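Local coordinates for protein probable glutathione S-transferase (Bordetella bronchiseptica RB50, PDB 3H1N) that probably catalyses the transfer of glutathione to electrophilic substrates, as a probable member of the glutathione S-transferase family, at residues B[33-38]-B[227-232]; B[187-192]-B[219-224]; B[191-196]-B[233-238]. All coordinates share one frame; numbering follows the deposited sequence.

Contact 1: residues B[33-38]-B[227-232]; sequences RGEFVR and RGYLAS
Tyr229 reaches out from the short helix 224-230 and sets its phenol oxygen against the carboxylate of Glu35, near the start of helix 34-43. The hydroxyl is the donor, and the 2.5 Å between Tyr229 OH and Glu35 OE2 is very short for such a bond. The two side chains come from opposite directions and meet with OE2 at the edge of the ring, close to its plane; carboxylate and ring lie only 21° apart. Tyrosine suits this place because the backbones stay well separated, with the nearest CA atoms, those of Arg38 and Tyr229, 9.5 Å apart, a gap that a long rigid ring with a polar end can bridge. Its chi1 of 174°, with CG anti to the backbone N, sends the ring out from the helix to Glu35. The glutamate chain bends at chi2 (62°), which brings its carboxylate nearer to the tyrosine.

Glu35 OE1, the other carboxylate oxygen, is taken up by Arg38, three residues further along the same helix. Arg38 grips it side-on with two nitrogens, NH1 at 2.8 Å and NE at 3.0 Å from Glu35 OE1, both with the oxygen in the guanidinium plane. NH1 meets OE1 nearly along the C-O axis, whereas NE approaches from above the carboxylate plane. Bends at chi2 and chi3 fold the arginine back, so that Gly34 O lies over one face of the guanidinium group; its NH2 forms a salt bridge with Asp50. The aliphatic part also packs here, Arg38 CG lying 3.6 Å from Tyr229 OH.

The contact joins the first helix of the thioredoxin-like domain to the helical domain. A buried carboxylate held at both oxygens should have little rotational freedom, and the arginine probably stabilises its negative charge.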
ATOM      1  N   ARG B  33      -7.798   3.828 -10.015  1.00 11.16           N
ATOM      2  CA  ARG B  33      -7.014   2.687  -9.536  0.50 11.66           C
ATOM      3  C   ARG B  33      -7.236   1.439 -10.392  1.00 11.82           C
ATOM      4  O   ARG B  33      -6.358   0.565 -10.490  1.00 12.39           O
ATOM      5  CB  ARG B  33      -7.374   2.372  -8.075  0.50 11.04           C
ATOM      6  CG  ARG B  33      -7.306   3.568  -7.139  0.50 12.38           C
ATOM      7  CD  ARG B  33      -7.606   3.183  -5.693  0.50 11.57           C
ATOM      8  NE  ARG B  33      -7.423   4.309  -4.773  0.50 14.09           N
ATOM      9  CZ  ARG B  33      -7.913   4.348  -3.532  0.50 14.49           C
ATOM     10  NH1 ARG B  33      -8.632   3.337  -3.071  0.50 14.12           N
ATOM     11  NH2 ARG B  33      -7.699   5.405  -2.753  0.50 14.64           N
ATOM     12  N   GLY B  34      -8.422   1.348 -10.991  1.00 11.27           N
ATOM     13  CA  GLY B  34      -8.786   0.184 -11.785  1.00 11.07           C
ATOM     14  C   GLY B  34      -7.891   0.027 -13.002  1.00 11.50           C
ATOM     15  O   GLY B  34      -7.651  -1.088 -13.454  1.00 11.33           O
ATOM     16  N   GLU B  35      -7.379   1.148 -13.508  1.00 10.69           N
ATOM     17  CA  GLU B  35      -6.512   1.148 -14.677  1.00 11.03           C
ATOM     18  C   GLU B  35      -5.260   0.290 -14.522  1.00 10.60           C
ATOM     19  O   GLU B  35      -4.826  -0.322 -15.493  1.00  9.26           O
ATOM     20  CB  GLU B  35      -6.143   2.576 -15.090  1.00 10.91           C
ATOM     21  CG  GLU B  35      -5.626   2.704 -16.520  1.00 12.52           C
ATOM     22  CD  GLU B  35      -6.643   2.282 -17.582  1.00 12.05           C
ATOM     23  OE1 GLU B  35      -7.858   2.177 -17.294  1.00 13.82           O
ATOM     24  OE2 GLU B  35      -6.215   2.049 -18.722  1.00 14.69           O
ATOM     25  N   PHE B  36      -4.694   0.218 -13.317  1.00 10.37           N
ATOM     26  CA  PHE B  36      -3.515  -0.629 -13.104  1.00 11.16           C
ATOM     27  C   PHE B  36      -3.857  -2.107 -13.342  1.00 10.91           C
ATOM     28  O   PHE B  36      -3.083  -2.858 -13.953  1.00 11.45           O
ATOM     29  CB  PHE B  36      -2.923  -0.420 -11.711  1.00 11.29           C
ATOM     30  CG  PHE B  36      -2.366   0.965 -11.484  1.00 12.06           C
ATOM     31  CD1 PHE B  36      -1.076   1.296 -11.914  1.00 10.76           C
ATOM     32  CD2 PHE B  36      -3.126   1.934 -10.825  1.00 13.03           C
ATOM     33  CE1 PHE B  36      -0.557   2.573 -11.691  1.00 11.08           C
ATOM     34  CE2 PHE B  36      -2.617   3.226 -10.607  1.00 13.38           C
ATOM     35  CZ  PHE B  36      -1.331   3.543 -11.045  1.00 11.36           C
ATOM     36  N   VAL B  37      -5.044  -2.505 -12.908  1.00 10.95           N
ATOM     37  CA  VAL B  37      -5.500  -3.883 -13.088  1.00 10.70           C
ATOM     38  C   VAL B  37      -5.847  -4.145 -14.556  1.00 10.64           C
ATOM     39  O   VAL B  37      -5.447  -5.177 -15.127  1.00  9.92           O
ATOM     40  CB  VAL B  37      -6.687  -4.212 -12.148  1.00 10.74           C
ATOM     41  CG1 VAL B  37      -7.186  -5.643 -12.379  1.00 10.21           C
ATOM     42  CG2 VAL B  37      -6.275  -4.024 -10.709  1.00 12.54           C
ATOM     43  N   ARG B  38      -6.555  -3.189 -15.160  1.00  9.87           N
ATOM     44  CA  ARG B  38      -7.035  -3.291 -16.533  1.00 11.04           C
ATOM     45  C   ARG B  38      -5.865  -3.429 -17.511  1.00 10.32           C
ATOM     46  O   ARG B  38      -5.936  -4.223 -18.453  1.00 10.21           O
ATOM     47  CB  ARG B  38      -7.879  -2.046 -16.869  1.00 11.28           C
ATOM     48  CG  ARG B  38      -8.812  -2.165 -18.055  1.00 14.17           C
ATOM     49  CD  ARG B  38     -10.097  -1.331 -17.858  1.00 14.45           C
ATOM     50  NE  ARG B  38      -9.795  -0.082 -17.184  1.00 15.75           N
ATOM     51  CZ  ARG B  38     -10.385   0.361 -16.075  1.00 14.85           C
ATOM     52  NH1 ARG B  38      -9.982   1.506 -15.549  1.00 12.67           N
ATOM     53  NH2 ARG B  38     -11.395  -0.297 -15.524  1.00 15.08           N
ATOM     54  N   ARG B 227      -1.446  -2.501 -27.932  1.00 13.47           N
ATOM     55  CA  ARG B 227      -1.824  -1.647 -29.058  1.00 14.53           C
ATOM     56  C   ARG B 227      -3.341  -1.470 -29.190  1.00 14.57           C
ATOM     57  O   ARG B 227      -3.835  -0.339 -29.262  1.00 14.75           O
ATOM     58  CB  ARG B 227      -1.227  -2.196 -30.370  1.00 14.32           C
ATOM     59  CG  ARG B 227      -1.254  -1.239 -31.581  1.00 17.63           C
ATOM     60  CD  ARG B 227      -0.217  -0.111 -31.469  1.00 21.46           C
ATOM     61  NE  ARG B 227       1.125  -0.587 -31.103  1.00 23.26           N
ATOM     62  CZ  ARG B 227       2.072  -0.945 -31.968  1.00 23.90           C
ATOM     63  NH1 ARG B 227       3.247  -1.360 -31.508  1.00 23.66           N
ATOM     64  NH2 ARG B 227       1.855  -0.892 -33.288  1.00 24.13           N
ATOM     65  N   GLY B 228      -4.061  -2.591 -29.229  1.00 14.45           N
ATOM     66  CA  GLY B 228      -5.510  -2.590 -29.375  1.00 14.42           C
ATOM     67  C   GLY B 228      -6.189  -1.826 -28.256  1.00 14.32           C
ATOM     68  O   GLY B 228      -7.003  -0.935 -28.528  1.00 14.20           O
ATOM     69  N   TYR B 229      -5.834  -2.164 -27.010  1.00 13.69           N
ATOM     70  CA  TYR B 229      -6.419  -1.537 -25.809  1.00 13.93           C
ATOM     71  C   TYR B 229      -6.242  -0.011 -25.740  1.00 14.46           C
ATOM     72  O   TYR B 229      -7.196   0.722 -25.458  1.00 14.32           O
ATOM     73  CB  TYR B 229      -5.904  -2.184 -24.506  1.00 12.81           C
ATOM     74  CG  TYR B 229      -6.402  -1.436 -23.292  1.00 12.34           C
ATOM     75  CD1 TYR B 229      -5.525  -0.703 -22.488  1.00 13.18           C
ATOM     76  CD2 TYR B 229      -7.767  -1.405 -22.981  1.00 10.88           C
ATOM     77  CE1 TYR B 229      -5.996   0.011 -21.359  1.00 12.67           C
ATOM     78  CE2 TYR B 229      -8.243  -0.694 -21.869  1.00 12.00           C
ATOM     79  CZ  TYR B 229      -7.363   0.010 -21.077  1.00 12.32           C
ATOM     80  OH  TYR B 229      -7.866   0.714 -20.005  1.00 14.49           O
ATOM     81  N   LEU B 230      -5.026   0.460 -26.006  1.00 15.26           N
ATOM     82  CA  LEU B 230      -4.719   1.886 -25.878  1.00 16.29           C
ATOM     83  C   LEU B 230      -5.388   2.725 -26.968  1.00 16.71           C
ATOM     84  O   LEU B 230      -5.494   3.940 -26.828  1.00 17.83           O
ATOM     85  CB  LEU B 230      -3.205   2.126 -25.849  1.00 16.27           C
ATOM     86  CG  LEU B 230      -2.416   1.483 -24.699  1.00 16.19           C
ATOM     87  CD1 LEU B 230      -0.912   1.587 -24.949  1.00 16.69           C
ATOM     88  CD2 LEU B 230      -2.796   2.059 -23.324  1.00 15.80           C
ATOM     89  N   ALA B 231      -5.873   2.066 -28.015  1.00 16.69           N
ATOM     90  CA  ALA B 231      -6.562   2.740 -29.121  1.00 17.01           C
ATOM     91  C   ALA B 231      -8.077   2.505 -29.076  1.00 17.19           C
ATOM     92  O   ALA B 231      -8.810   2.969 -29.946  1.00 17.56           O
ATOM     93  CB  ALA B 231      -5.986   2.276 -30.453  1.00 17.10           C
ATOM     94  N   SER B 232      -8.536   1.793 -28.046  1.00 17.17           N
ATOM     95  CA  SER B 232      -9.941   1.391 -27.920  1.00 17.12           C
ATOM     96  C   SER B 232     -10.768   2.399 -27.120  1.00 17.64           C
ATOM     97  O   SER B 232     -10.220   3.328 -26.521  1.00 17.70           O
ATOM     98  CB  SER B 232     -10.025   0.026 -27.229  1.00 16.91           C
ATOM     99  OG  SER B 232      -9.698   0.157 -25.852  1.00 15.54           O
TER

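Contact 2: residues B[187-192]-B[219-224]; sequences SLYHVV and RVAELP
Two residues before Tyr189, which meets Val220 and Ala221 across this contact, Ser187 OG is gripped twice, accepting from Gln115 NE2 of helix 105-127 and donating back to Tyr183 O. A small hydroxyl suits that spot, satisfying itself on the preceding turn of its own helix, 183-198. The contact proper is apolar. Val220 lays its CG1 methyl beside the root of the tyrosine ring, with Val220 CG1 3.5 Å from Tyr189 CG, and its CB sits 3.6 Å from Tyr189 CB. The methyl approaches the ring obliquely. With chi1 at 176°, CG1 of Val220 lies anti to its own backbone N and is brought up to CG and CD2, while CG2 is left near Tyr189 CB at 3.9 Å. A beta-branched residue can thus touch the tyrosine with both branches.

Further out, Ala221 meets the next part of the ring, again obliquely, its CB 3.9 Å from Tyr189 CE1. A methyl is small enough for the backbone to come close there as well, and Ala221 CA is 4.0 Å from that same CE1. Helices 183-198 and 211-221 belong to the all-helical C-terminal domain of the glutathione S-transferase fold, in which the former runs through the interior. Here they approach to 6.4 Å between Tyr189 CA and Val220 CA, near the end of helix 211-221, where the chain turns and Leu223 N bonds back to Val220 O.

The tyrosine departs from the usual staggered positions, with chi1 at 147°. In this setting its ring also meets that of His217, their planes some 20° apart, and its hydroxyl touches Leu230 and Arg235.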
ATOM      1  N   SER B 187       2.450  -0.682 -14.648  1.00  8.64           N
ATOM      2  CA  SER B 187       2.044   0.308 -13.662  1.00  8.94           C
ATOM      3  C   SER B 187       2.942   1.545 -13.722  1.00  8.78           C
ATOM      4  O   SER B 187       2.466   2.677 -13.561  1.00  9.09           O
ATOM      5  CB  SER B 187       2.090  -0.321 -12.269  1.00  8.58           C
ATOM      6  OG  SER B 187       1.120  -1.364 -12.174  1.00  9.79           O
ATOM      7  N   LEU B 188       4.234   1.327 -13.961  1.00  8.79           N
ATOM      8  CA  LEU B 188       5.201   2.424 -13.975  1.00  9.08           C
ATOM      9  C   LEU B 188       4.931   3.306 -15.188  1.00  9.11           C
ATOM     10  O   LEU B 188       4.927   4.552 -15.096  1.00  8.45           O
ATOM     11  CB  LEU B 188       6.649   1.898 -13.965  1.00  8.82           C
ATOM     12  CG  LEU B 188       7.798   2.939 -13.903  1.00  9.30           C
ATOM     13  CD1 LEU B 188       7.638   3.927 -12.721  1.00 10.93           C
ATOM     14  CD2 LEU B 188       9.162   2.253 -13.848  1.00  6.23           C
ATOM     15  N   TYR B 189       4.664   2.663 -16.318  1.00  9.55           N
ATOM     16  CA  TYR B 189       4.248   3.396 -17.508  1.00  9.90           C
ATOM     17  C   TYR B 189       3.013   4.252 -17.183  1.00 10.20           C
ATOM     18  O   TYR B 189       2.956   5.442 -17.538  1.00  9.80           O
ATOM     19  CB  TYR B 189       3.981   2.441 -18.698  1.00 10.08           C
ATOM     20  CG  TYR B 189       2.868   2.911 -19.613  1.00 11.71           C
ATOM     21  CD1 TYR B 189       3.130   3.724 -20.721  1.00 11.62           C
ATOM     22  CD2 TYR B 189       1.546   2.540 -19.366  1.00 13.39           C
ATOM     23  CE1 TYR B 189       2.103   4.165 -21.526  1.00 13.48           C
ATOM     24  CE2 TYR B 189       0.524   2.986 -20.153  1.00 13.50           C
ATOM     25  CZ  TYR B 189       0.798   3.784 -21.227  1.00 13.93           C
ATOM     26  OH  TYR B 189      -0.244   4.207 -22.004  1.00 17.05           O
ATOM     27  N   HIS B 190       2.040   3.659 -16.483  1.00 10.24           N
ATOM     28  CA  HIS B 190       0.794   4.368 -16.237  1.00 10.37           C
ATOM     29  C   HIS B 190       0.949   5.561 -15.294  1.00 10.04           C
ATOM     30  O   HIS B 190       0.362   6.620 -15.536  1.00 10.22           O
ATOM     31  CB  HIS B 190      -0.345   3.448 -15.760  1.00  9.46           C
ATOM     32  CG  HIS B 190      -1.655   4.167 -15.618  1.00  9.76           C
ATOM     33  ND1 HIS B 190      -2.348   4.660 -16.703  1.00  9.59           N
ATOM     34  CD2 HIS B 190      -2.361   4.533 -14.522  1.00  9.10           C
ATOM     35  CE1 HIS B 190      -3.443   5.272 -16.284  1.00  9.09           C
ATOM     36  NE2 HIS B 190      -3.477   5.202 -14.961  1.00 10.79           N
ATOM     37  N   VAL B 191       1.723   5.397 -14.225  1.00 10.76           N
ATOM     38  CA  VAL B 191       1.948   6.511 -13.306  1.00 10.45           C
ATOM     39  C   VAL B 191       2.686   7.681 -14.016  1.00 10.71           C
ATOM     40  O   VAL B 191       2.399   8.864 -13.757  1.00  9.86           O
ATOM     41  CB  VAL B 191       2.600   6.044 -11.958  1.00 11.01           C
ATOM     42  CG1 VAL B 191       4.116   5.766 -12.106  1.00 11.23           C
ATOM     43  CG2 VAL B 191       2.326   7.065 -10.869  1.00 11.07           C
ATOM     44  N   VAL B 192       3.576   7.359 -14.961  1.00 10.35           N
ATOM     45  CA  VAL B 192       4.241   8.403 -15.745  1.00 10.41           C
ATOM     46  C   VAL B 192       3.228   9.100 -16.684  1.00 10.75           C
ATOM     47  O   VAL B 192       3.264  10.334 -16.841  1.00 10.30           O
ATOM     48  CB  VAL B 192       5.479   7.858 -16.531  1.00 10.77           C
ATOM     49  CG1 VAL B 192       6.020   8.902 -17.497  1.00 10.40           C
ATOM     50  CG2 VAL B 192       6.579   7.405 -15.563  1.00 10.43           C
ATOM     51  N   ARG B 219       8.570   2.179 -24.110  1.00 11.96           N
ATOM     52  CA  ARG B 219       8.602   0.769 -24.469  1.00 11.78           C
ATOM     53  C   ARG B 219       7.224   0.133 -24.229  1.00 11.25           C
ATOM     54  O   ARG B 219       6.696  -0.577 -25.086  1.00 10.35           O
ATOM     55  CB  ARG B 219       9.691   0.054 -23.660  1.00 12.17           C
ATOM     56  CG  ARG B 219      10.108  -1.287 -24.232  1.00 15.10           C
ATOM     57  CD  ARG B 219      11.237  -1.960 -23.435  1.00 16.09           C
ATOM     58  NE  ARG B 219      11.585  -3.243 -24.055  1.00 17.47           N
ATOM     59  CZ  ARG B 219      12.439  -4.132 -23.550  1.00 18.57           C
ATOM     60  NH1 ARG B 219      13.043  -3.897 -22.392  1.00 18.35           N
ATOM     61  NH2 ARG B 219      12.666  -5.274 -24.195  1.00 19.34           N
ATOM     62  N   VAL B 220       6.644   0.403 -23.062  1.00  9.84           N
ATOM     63  CA  VAL B 220       5.321  -0.121 -22.734  1.00 10.42           C
ATOM     64  C   VAL B 220       4.251   0.434 -23.658  1.00 10.68           C
ATOM     65  O   VAL B 220       3.355  -0.295 -24.092  1.00 10.99           O
ATOM     66  CB  VAL B 220       4.930   0.188 -21.281  1.00  9.96           C
ATOM     67  CG1 VAL B 220       3.486  -0.292 -20.999  1.00 11.19           C
ATOM     68  CG2 VAL B 220       5.902  -0.474 -20.331  1.00  9.75           C
ATOM     69  N   ALA B 221       4.339   1.732 -23.935  1.00 11.19           N
ATOM     70  CA  ALA B 221       3.413   2.399 -24.832  1.00 11.56           C
ATOM     71  C   ALA B 221       3.363   1.717 -26.199  1.00 11.78           C
ATOM     72  O   ALA B 221       2.314   1.715 -26.839  1.00 11.97           O
ATOM     73  CB  ALA B 221       3.790   3.860 -24.989  1.00 11.53           C
ATOM     74  N   GLU B 222       4.489   1.127 -26.617  1.00 12.05           N
ATOM     75  CA  GLU B 222       4.626   0.460 -27.922  1.00 12.42           C
ATOM     76  C   GLU B 222       4.376  -1.059 -27.946  1.00 11.45           C
ATOM     77  O   GLU B 222       4.441  -1.673 -28.996  1.00 10.65           O
ATOM     78  CB  GLU B 222       6.023   0.722 -28.511  1.00 13.63           C
ATOM     79  CG  GLU B 222       6.404   2.187 -28.635  1.00 16.29           C
ATOM     80  CD  GLU B 222       5.577   2.913 -29.675  1.00 22.98           C
ATOM     81  OE1 GLU B 222       5.415   2.371 -30.792  1.00 22.85           O
ATOM     82  OE2 GLU B 222       5.083   4.024 -29.372  1.00 26.68           O
ATOM     83  N   LEU B 223       4.110  -1.672 -26.795  1.00 10.67           N
ATOM     84  CA  LEU B 223       3.896  -3.121 -26.748  1.00 10.36           C
ATOM     85  C   LEU B 223       2.762  -3.557 -27.672  1.00 10.40           C
ATOM     86  O   LEU B 223       1.668  -2.985 -27.604  1.00 10.47           O
ATOM     87  CB  LEU B 223       3.586  -3.552 -25.308  1.00  9.77           C
ATOM     88  CG  LEU B 223       4.791  -3.574 -24.374  1.00 10.73           C
ATOM     89  CD1 LEU B 223       4.315  -3.838 -22.934  1.00  9.31           C
ATOM     90  CD2 LEU B 223       5.821  -4.610 -24.820  1.00  9.33           C
ATOM     91  N   PRO B 224       3.020  -4.540 -28.564  1.00 11.41           N
ATOM     92  CA  PRO B 224       1.954  -5.012 -29.465  1.00 11.52           C
ATOM     93  C   PRO B 224       0.732  -5.524 -28.686  1.00 11.68           C
ATOM     94  O   PRO B 224      -0.398  -5.348 -29.131  1.00 11.44           O
ATOM     95  CB  PRO B 224       2.627  -6.149 -30.234  1.00 11.82           C
ATOM     96  CG  PRO B 224       4.066  -5.778 -30.248  1.00 12.03           C
ATOM     97  CD  PRO B 224       4.315  -5.171 -28.891  1.00 11.34           C
TER

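Contact 3: residues B[191-196]-B[233-238]; sequences VVEGLL and DRRLPF
The irregular loop that follows helix 224-230 folds back across helix 183-198 of the C-terminal domain, and Phe238 and Arg235 are the residues with which it touches Glu193 and Gly194. Phe238 brings the far end of its ring to the helix backbone, with CZ 3.6 Å from Gly194 N and equally close to Gly194 CA. Glycine suits the place, since it leaves the main chain bare to the ring end; the CA atoms of Gly194 and Phe238 are 7.6 Å apart. On the neighbouring residue, Glu193 CB lies in the ring plane at its edge, 4.0 Å from Phe238 CZ, while Glu193 O sits obliquely, 3.7 Å from Phe238 CE2. The ring also meets the imidazoles of His190 and His197.

Beside the ring runs a polar pairing. Arg235 extends its chain to the helix, bending at chi2, and presents NH2 to Glu193 OE1 at 3.8 Å, a long salt bridge and a doubtful one, since Arg235 is modelled in two conformers. The carboxylate stands at the edge of the guanidinium group, near its plane, although the two planes are turned 44° from each other. Glu193 bends at chi2 and has its stronger partner in His217 NE2, which bonds to OE2; Arg235 NH1, for its part, bonds to Leu230 O.

Charge attraction at this separation is probably modest and tolerant of movement, whereas the ring end set against the glycine backbone makes the closer fit between loop and helix.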
ATOM      1  N   VAL B 191       1.723   5.397 -14.225  1.00 10.76           N
ATOM      2  CA  VAL B 191       1.948   6.511 -13.306  1.00 10.45           C
ATOM      3  C   VAL B 191       2.686   7.681 -14.016  1.00 10.71           C
ATOM      4  O   VAL B 191       2.399   8.864 -13.757  1.00  9.86           O
ATOM      5  CB  VAL B 191       2.600   6.044 -11.958  1.00 11.01           C
ATOM      6  CG1 VAL B 191       4.116   5.766 -12.106  1.00 11.23           C
ATOM      7  CG2 VAL B 191       2.326   7.065 -10.869  1.00 11.07           C
ATOM      8  N   VAL B 192       3.576   7.359 -14.961  1.00 10.35           N
ATOM      9  CA  VAL B 192       4.241   8.403 -15.745  1.00 10.41           C
ATOM     10  C   VAL B 192       3.228   9.100 -16.684  1.00 10.75           C
ATOM     11  O   VAL B 192       3.264  10.334 -16.841  1.00 10.30           O
ATOM     12  CB  VAL B 192       5.479   7.858 -16.531  1.00 10.77           C
ATOM     13  CG1 VAL B 192       6.020   8.902 -17.497  1.00 10.40           C
ATOM     14  CG2 VAL B 192       6.579   7.405 -15.563  1.00 10.43           C
ATOM     15  N   GLU B 193       2.318   8.324 -17.285  1.00 10.69           N
ATOM     16  CA  GLU B 193       1.235   8.916 -18.080  1.00 11.26           C
ATOM     17  C   GLU B 193       0.416   9.879 -17.244  1.00 10.56           C
ATOM     18  O   GLU B 193       0.075  10.964 -17.711  1.00 10.86           O
ATOM     19  CB  GLU B 193       0.276   7.851 -18.645  1.00 12.06           C
ATOM     20  CG  GLU B 193       0.774   7.142 -19.875  1.00 12.78           C
ATOM     21  CD  GLU B 193       0.865   8.062 -21.070  1.00 15.24           C
ATOM     22  OE1 GLU B 193      -0.165   8.643 -21.481  1.00 16.45           O
ATOM     23  OE2 GLU B 193       1.979   8.210 -21.603  1.00 15.94           O
ATOM     24  N   GLY B 194       0.083   9.450 -16.031  1.00 10.02           N
ATOM     25  CA  GLY B 194      -0.684  10.263 -15.092  1.00  9.73           C
ATOM     26  C   GLY B 194       0.006  11.570 -14.725  1.00  9.40           C
ATOM     27  O   GLY B 194      -0.633  12.620 -14.697  1.00  9.04           O
ATOM     28  N   LEU B 195       1.306  11.500 -14.448  1.00  8.96           N
ATOM     29  CA  LEU B 195       2.091  12.687 -14.102  1.00  9.62           C
ATOM     30  C   LEU B 195       2.248  13.642 -15.289  1.00  9.68           C
ATOM     31  O   LEU B 195       2.194  14.874 -15.123  1.00  9.84           O
ATOM     32  CB  LEU B 195       3.451  12.299 -13.507  1.00  9.58           C
ATOM     33  CG  LEU B 195       3.392  11.668 -12.102  1.00 10.35           C
ATOM     34  CD1 LEU B 195       4.763  11.160 -11.609  1.00 10.20           C
ATOM     35  CD2 LEU B 195       2.820  12.639 -11.076  1.00 12.84           C
ATOM     36  N   LEU B 196       2.426  13.071 -16.476  1.00  9.71           N
ATOM     37  CA  LEU B 196       2.492  13.852 -17.720  1.00  9.33           C
ATOM     38  C   LEU B 196       1.219  14.657 -17.943  1.00  9.80           C
ATOM     39  O   LEU B 196       1.246  15.793 -18.473  1.00 10.52           O
ATOM     40  CB  LEU B 196       2.738  12.922 -18.912  1.00 10.19           C
ATOM     41  CG  LEU B 196       4.175  12.445 -19.141  1.00  9.98           C
ATOM     42  CD1 LEU B 196       4.327  11.636 -20.451  1.00 12.28           C
ATOM     43  CD2 LEU B 196       5.103  13.663 -19.171  1.00 11.16           C
ATOM     44  N   ASP B 233     -12.084   2.190 -27.107  1.00 18.30           N
ATOM     45  CA  ASP B 233     -13.008   2.933 -26.246  1.00 18.84           C
ATOM     46  C   ASP B 233     -12.889   2.514 -24.793  1.00 18.64           C
ATOM     47  O   ASP B 233     -13.445   3.165 -23.905  1.00 18.99           O
ATOM     48  CB  ASP B 233     -14.449   2.702 -26.702  1.00 19.73           C
ATOM     49  CG  ASP B 233     -14.714   3.249 -28.083  1.00 21.91           C
ATOM     50  OD1 ASP B 233     -13.876   4.039 -28.576  1.00 25.21           O
ATOM     51  OD2 ASP B 233     -15.758   2.900 -28.677  1.00 26.12           O
ATOM     52  N   ARG B 234     -12.178   1.419 -24.552  1.00 18.09           N
ATOM     53  CA  ARG B 234     -12.014   0.892 -23.189  1.00 17.35           C
ATOM     54  C   ARG B 234     -11.013   1.691 -22.347  1.00 17.02           C
ATOM     55  O   ARG B 234     -11.008   1.587 -21.109  1.00 16.46           O
ATOM     56  CB  ARG B 234     -11.617  -0.586 -23.229  1.00 17.31           C
ATOM     57  CG  ARG B 234     -12.622  -1.478 -23.953  1.00 17.39           C
ATOM     58  CD  ARG B 234     -12.321  -2.966 -23.714  1.00 17.45           C
ATOM     59  NE  ARG B 234     -10.974  -3.362 -24.142  1.00 16.24           N
ATOM     60  CZ  ARG B 234     -10.561  -3.388 -25.410  1.00 16.25           C
ATOM     61  NH1 ARG B 234     -11.372  -3.028 -26.391  1.00 14.99           N
ATOM     62  NH2 ARG B 234      -9.323  -3.762 -25.696  1.00 16.84           N
ATOM     63  N   ARG B 235     -10.143   2.440 -23.023  1.00 16.24           N
ATOM     64  CA  ARG B 235      -9.169   3.297 -22.369  0.50 16.25           C
ATOM     65  C   ARG B 235      -9.776   4.684 -22.144  1.00 16.11           C
ATOM     66  O   ARG B 235      -9.886   5.476 -23.078  1.00 15.75           O
ATOM     67  CB  ARG B 235      -7.899   3.397 -23.225  0.50 16.25           C
ATOM     68  CG  ARG B 235      -6.756   4.174 -22.586  0.50 17.30           C
ATOM     69  CD  ARG B 235      -5.960   4.921 -23.639  0.50 18.09           C
ATOM     70  NE  ARG B 235      -4.694   5.427 -23.119  0.50 20.61           N
ATOM     71  CZ  ARG B 235      -3.776   6.033 -23.865  0.50 20.53           C
ATOM     72  NH1 ARG B 235      -3.985   6.210 -25.163  0.50 20.99           N
ATOM     73  NH2 ARG B 235      -2.648   6.456 -23.314  0.50 20.81           N
ATOM     74  N   LEU B 236     -10.174   4.969 -20.903  1.00 15.23           N
ATOM     75  CA  LEU B 236     -10.765   6.263 -20.575  1.00 14.74           C
ATOM     76  C   LEU B 236      -9.665   7.312 -20.382  1.00 14.52           C
ATOM     77  O   LEU B 236      -8.630   7.012 -19.774  1.00 14.64           O
ATOM     78  CB  LEU B 236     -11.612   6.149 -19.296  1.00 14.71           C
ATOM     79  CG  LEU B 236     -12.833   5.221 -19.366  1.00 14.77           C
ATOM     80  CD1 LEU B 236     -13.634   5.277 -18.062  1.00 12.89           C
ATOM     81  CD2 LEU B 236     -13.715   5.584 -20.525  1.00 14.42           C
ATOM     82  N   PRO B 237      -9.888   8.552 -20.867  1.00 14.11           N
ATOM     83  CA  PRO B 237      -8.895   9.600 -20.618  1.00 13.63           C
ATOM     84  C   PRO B 237      -8.929  10.055 -19.152  1.00 13.32           C
ATOM     85  O   PRO B 237      -9.927   9.825 -18.453  1.00 12.24           O
ATOM     86  CB  PRO B 237      -9.345  10.731 -21.537  1.00 13.95           C
ATOM     87  CG  PRO B 237     -10.827  10.569 -21.628  1.00 14.31           C
ATOM     88  CD  PRO B 237     -11.103   9.082 -21.513  1.00 14.18           C
ATOM     89  N   PHE B 238      -7.848  10.684 -18.690  1.00 12.98           N
ATOM     90  CA  PHE B 238      -7.842  11.277 -17.355  1.00 12.94           C
ATOM     91  C   PHE B 238      -8.856  12.415 -17.335  1.00 13.37           C
ATOM     92  O   PHE B 238      -9.155  13.011 -18.371  1.00 13.85           O
ATOM     93  CB  PHE B 238      -6.456  11.817 -16.991  1.00 12.40           C
ATOM     94  CG  PHE B 238      -5.353  10.789 -17.057  1.00 11.42           C
ATOM     95  CD1 PHE B 238      -5.242   9.807 -16.075  1.00 10.37           C
ATOM     96  CD2 PHE B 238      -4.422  10.812 -18.095  1.00  9.82           C
ATOM     97  CE1 PHE B 238      -4.215   8.850 -16.125  1.00 10.13           C
ATOM     98  CE2 PHE B 238      -3.383   9.862 -18.154  1.00  9.33           C
ATOM     99  CZ  PHE B 238      -3.289   8.880 -17.167  1.00  9.80           C
TER

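Overall arrangement
The three contacts form a compact group, their centres 9 to 10 Å apart. Helix 183-198 is common to contacts 2 and 3, which share Val191 and Val192; contact 1 adjoins it through Glu35, which packs on His190. Along the chain, contact 2 is nested within the loop closed by contact 1, while contacts 1 and 3 alternate. Helices 211-221 and 224-230 and the following loop come up one after another against helix 183-198. Tyr189 touches Leu230 and Arg235, and Arg235 bonds to Leu230 O, linking all three. Contact 1 joins the helical domain to helix 34-43 of the thioredoxin-like domain, while contacts 2 and 3 hold the C-terminal elements against helix 183-198.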